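PDB 2ETS: hypothetical protein from Staphylococcus aureus subsp. aureus, which is of unknown function but belongs to the DUF1798 family and folds as a four-helical bundle. Local coordinates for residues E80-N85 with Y112-I117. Numbering follows the deposited sequence.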
ATOM      1  N   GLU A  80       8.975   7.931   1.500  1.00 51.56           N
ATOM      2  CA  GLU A  80       9.157   7.090   2.694  1.00 51.82           C
ATOM      3  C   GLU A  80       7.869   6.929   3.507  1.00 50.01           C
ATOM      4  O   GLU A  80       7.572   5.845   4.017  1.00 46.85           O
ATOM      5  CB  GLU A  80      10.273   7.606   3.595  1.00 51.43           C
ATOM      6  CG  GLU A  80      11.685   7.629   2.946  1.00 48.74           C
ATOM      7  CD  GLU A  80      12.177   6.237   2.479  1.00 61.27           C
ATOM      8  OE1 GLU A  80      11.946   5.235   3.188  1.00 53.93           O
ATOM      9  OE2 GLU A  80      12.786   6.148   1.388  1.00 61.05           O
ATOM     10  N   LEU A  81       7.089   7.988   3.614  1.00 50.09           N
ATOM     11  CA  LEU A  81       5.804   7.855   4.307  1.00 49.91           C
ATOM     12  C   LEU A  81       4.832   6.979   3.577  1.00 47.30           C
ATOM     13  O   LEU A  81       4.089   6.246   4.200  1.00 46.17           O
ATOM     14  CB  LEU A  81       5.188   9.222   4.554  1.00 53.51           C
ATOM     15  CG  LEU A  81       6.117  10.079   5.418  1.00 65.60           C
ATOM     16  CD1 LEU A  81       5.439  11.418   5.740  1.00 73.43           C
ATOM     17  CD2 LEU A  81       6.535   9.352   6.703  1.00 76.30           C
ATOM     18  N   LEU A  82       4.851   7.040   2.247  1.00 46.99           N
ATOM     19  CA  LEU A  82       3.966   6.258   1.449  1.00 49.28           C
ATOM     20  C   LEU A  82       4.239   4.789   1.694  1.00 51.16           C
ATOM     21  O   LEU A  82       3.298   4.027   1.897  1.00 53.27           O
ATOM     22  CB  LEU A  82       4.110   6.596  -0.020  1.00 47.78           C
ATOM     23  CG  LEU A  82       3.317   5.702  -0.966  1.00 53.34           C
ATOM     24  CD1 LEU A  82       1.805   5.731  -0.722  1.00 56.66           C
ATOM     25  CD2 LEU A  82       3.662   6.067  -2.429  1.00 53.16           C
ATOM     26  N   ILE A  83       5.520   4.413   1.720  1.00 53.39           N
ATOM     27  CA  ILE A  83       5.937   3.012   1.904  1.00 51.63           C
ATOM     28  C   ILE A  83       5.474   2.504   3.265  1.00 46.98           C
ATOM     29  O   ILE A  83       4.917   1.422   3.385  1.00 45.18           O
ATOM     30  CB  ILE A  83       7.486   2.888   1.864  1.00 53.35           C
ATOM     31  CG1 ILE A  83       8.092   3.127   0.457  1.00 59.80           C
ATOM     32  CG2 ILE A  83       7.986   1.564   2.490  1.00 52.40           C
ATOM     33  CD1 ILE A  83       7.413   2.506  -0.674  1.00 61.74           C
ATOM     34  N   ALA A  84       5.710   3.321   4.280  1.00 47.56           N
ATOM     35  CA  ALA A  84       5.345   2.983   5.656  1.00 49.24           C
ATOM     36  C   ALA A  84       3.809   2.891   5.802  1.00 50.81           C
ATOM     37  O   ALA A  84       3.273   1.983   6.443  1.00 53.22           O
ATOM     38  CB  ALA A  84       5.925   3.997   6.612  1.00 46.10           C
ATOM     39  N   ASN A  85       3.096   3.846   5.217  1.00 52.19           N
ATOM     40  CA  ASN A  85       1.649   3.787   5.216  1.00 51.90           C
ATOM     41  C   ASN A  85       1.092   2.511   4.580  1.00 51.25           C
ATOM     42  O   ASN A  85       0.147   1.944   5.077  1.00 52.11           O
ATOM     43  CB  ASN A  85       1.068   4.986   4.468  1.00 50.81           C
ATOM     44  CG  ASN A  85       1.101   6.226   5.276  1.00 54.39           C
ATOM     45  OD1 ASN A  85       1.210   6.168   6.468  1.00 43.79           O
ATOM     46  ND2 ASN A  85       1.016   7.357   4.629  1.00 53.01           N
ATOM     47  N   TYR A 112      -4.360   8.354  -2.926  1.00 48.16           N
ATOM     48  CA  TYR A 112      -4.089   9.654  -3.520  1.00 51.36           C
ATOM     49  C   TYR A 112      -2.634   9.749  -4.058  1.00 50.28           C
ATOM     50  O   TYR A 112      -2.396  10.081  -5.221  1.00 50.48           O
ATOM     51  CB  TYR A 112      -4.443  10.794  -2.552  1.00 54.73           C
ATOM     52  CG  TYR A 112      -4.008  12.120  -3.062  1.00 54.33           C
ATOM     53  CD1 TYR A 112      -2.708  12.573  -2.840  1.00 60.17           C
ATOM     54  CD2 TYR A 112      -4.874  12.920  -3.799  1.00 58.04           C
ATOM     55  CE1 TYR A 112      -2.281  13.794  -3.345  1.00 63.10           C
ATOM     56  CE2 TYR A 112      -4.451  14.156  -4.302  1.00 48.56           C
ATOM     57  CZ  TYR A 112      -3.160  14.573  -4.078  1.00 51.74           C
ATOM     58  OH  TYR A 112      -2.721  15.771  -4.591  1.00 57.76           O
ATOM     59  N   ASP A 113      -1.672   9.413  -3.227  1.00 49.51           N
ATOM     60  CA  ASP A 113      -0.280   9.373  -3.661  1.00 51.19           C
ATOM     61  C   ASP A 113      -0.014   8.439  -4.840  1.00 52.89           C
ATOM     62  O   ASP A 113       0.729   8.761  -5.771  1.00 52.56           O
ATOM     63  CB  ASP A 113       0.571   8.918  -2.500  1.00 53.75           C
ATOM     64  CG  ASP A 113       0.734   9.999  -1.430  1.00 57.49           C
ATOM     65  OD1 ASP A 113       0.444  11.195  -1.710  1.00 54.94           O
ATOM     66  OD2 ASP A 113       1.177   9.632  -0.318  1.00 58.13           O
ATOM     67  N   LEU A 114      -0.578   7.243  -4.755  1.00 52.58           N
ATOM     68  CA  LEU A 114      -0.412   6.242  -5.803  1.00 51.04           C
ATOM     69  C   LEU A 114      -0.905   6.733  -7.160  1.00 49.45           C
ATOM     70  O   LEU A 114      -0.272   6.479  -8.186  1.00 45.93           O
ATOM     71  CB  LEU A 114      -1.142   4.956  -5.409  1.00 50.53           C
ATOM     72  CG  LEU A 114      -0.448   4.140  -4.307  1.00 52.66           C
ATOM     73  CD1 LEU A 114      -1.294   2.945  -3.974  1.00 55.20           C
ATOM     74  CD2 LEU A 114       0.953   3.674  -4.721  1.00 54.27           C
ATOM     75  N   GLN A 115      -2.027   7.445  -7.167  1.00 49.28           N
ATOM     76  CA  GLN A 115      -2.535   8.005  -8.411  1.00 49.57           C
ATOM     77  C   GLN A 115      -1.590   9.037  -9.007  1.00 49.59           C
ATOM     78  O   GLN A 115      -1.435   9.090 -10.231  1.00 52.14           O
ATOM     79  CB  GLN A 115      -3.906   8.653  -8.210  1.00 50.80           C
ATOM     80  CG  GLN A 115      -5.038   7.698  -8.133  1.00 51.17           C
ATOM     81  CD  GLN A 115      -5.205   6.878  -9.428  1.00 59.84           C
ATOM     82  OE1 GLN A 115      -5.454   5.673  -9.361  1.00 49.37           O
ATOM     83  NE2 GLN A 115      -5.018   7.519 -10.594  1.00 49.93           N
ATOM     84  N   ASN A 116      -0.995   9.877  -8.158  1.00 46.14           N
ATOM     85  CA  ASN A 116      -0.093  10.911  -8.615  1.00 46.63           C
ATOM     86  C   ASN A 116       1.153  10.291  -9.215  1.00 47.22           C
ATOM     87  O   ASN A 116       1.743  10.817 -10.176  1.00 45.18           O
ATOM     88  CB  ASN A 116       0.305  11.844  -7.460  1.00 50.86           C
ATOM     89  CG  ASN A 116      -0.793  12.831  -7.089  1.00 51.89           C
ATOM     90  OD1 ASN A 116      -1.667  13.153  -7.896  1.00 49.75           O
ATOM     91  ND2 ASN A 116      -0.742  13.321  -5.870  1.00 43.27           N
ATOM     92  N   ILE A 117       1.569   9.184  -8.619  1.00 47.62           N
ATOM     93  CA  ILE A 117       2.750   8.491  -9.068  1.00 51.13           C
ATOM     94  C   ILE A 117       2.413   7.876 -10.399  1.00 50.41           C
ATOM     95  O   ILE A 117       3.146   8.072 -11.370  1.00 50.33           O
ATOM     96  CB  ILE A 117       3.215   7.417  -8.055  1.00 50.67           C
ATOM     97  CG1 ILE A 117       3.786   8.101  -6.818  1.00 54.02           C
ATOM     98  CG2 ILE A 117       4.254   6.505  -8.672  1.00 51.11           C
ATOM     99  CD1 ILE A 117       4.125   7.141  -5.668  1.00 55.67           C
TER
HETATM  100  O   HOH W   1       0.173   8.150   1.888  1.00 38.04           O
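L82 carries this contact, pushing its forked end from helix 76-92 against D113, L114 and I117 of helix 100-120. Its CG lies anti to the backbone N (chi1 173°), which sends the two methyls across to the facing helix, where each finds a different neighbour. CD2 meets I117 tip to tip, 3.4 Å from CD1, tighter than usual for two methyls; the same L82 CD2 is 4.3 Å from CD2 of L114, a looser touch. I117 reaches this point with an extended chain, chi2 173° carrying CD1 forward, away from its own backbone. The other branch, L82 CD1, slides alongside D113 and rests 3.9 Å from its CB, so the aspartate contributes its methylene to the apolar patch while its carboxylate serves polar partners. D113 OD1 forms a salt bridge with K78, one turn before L82 on helix 76-92. D113 OD2 accepts a bond from the oxygen of water 1, 2.8 Å away, and that water in turn accepts one from N85 ND2 at 3.0 Å; no direct hydrogen bond joins the two segments. The axes of the two segments approach to 11.2 Å, their N-to-C directions 127° apart, so the helices cross at a slant. Within the four-helical bundle, V110 extends the bed under L82, M74 in the loop leading into helix 76-92 packs on D113 and I117, and helix 12-37 covers L114 and I117 through I21, V24 and V17.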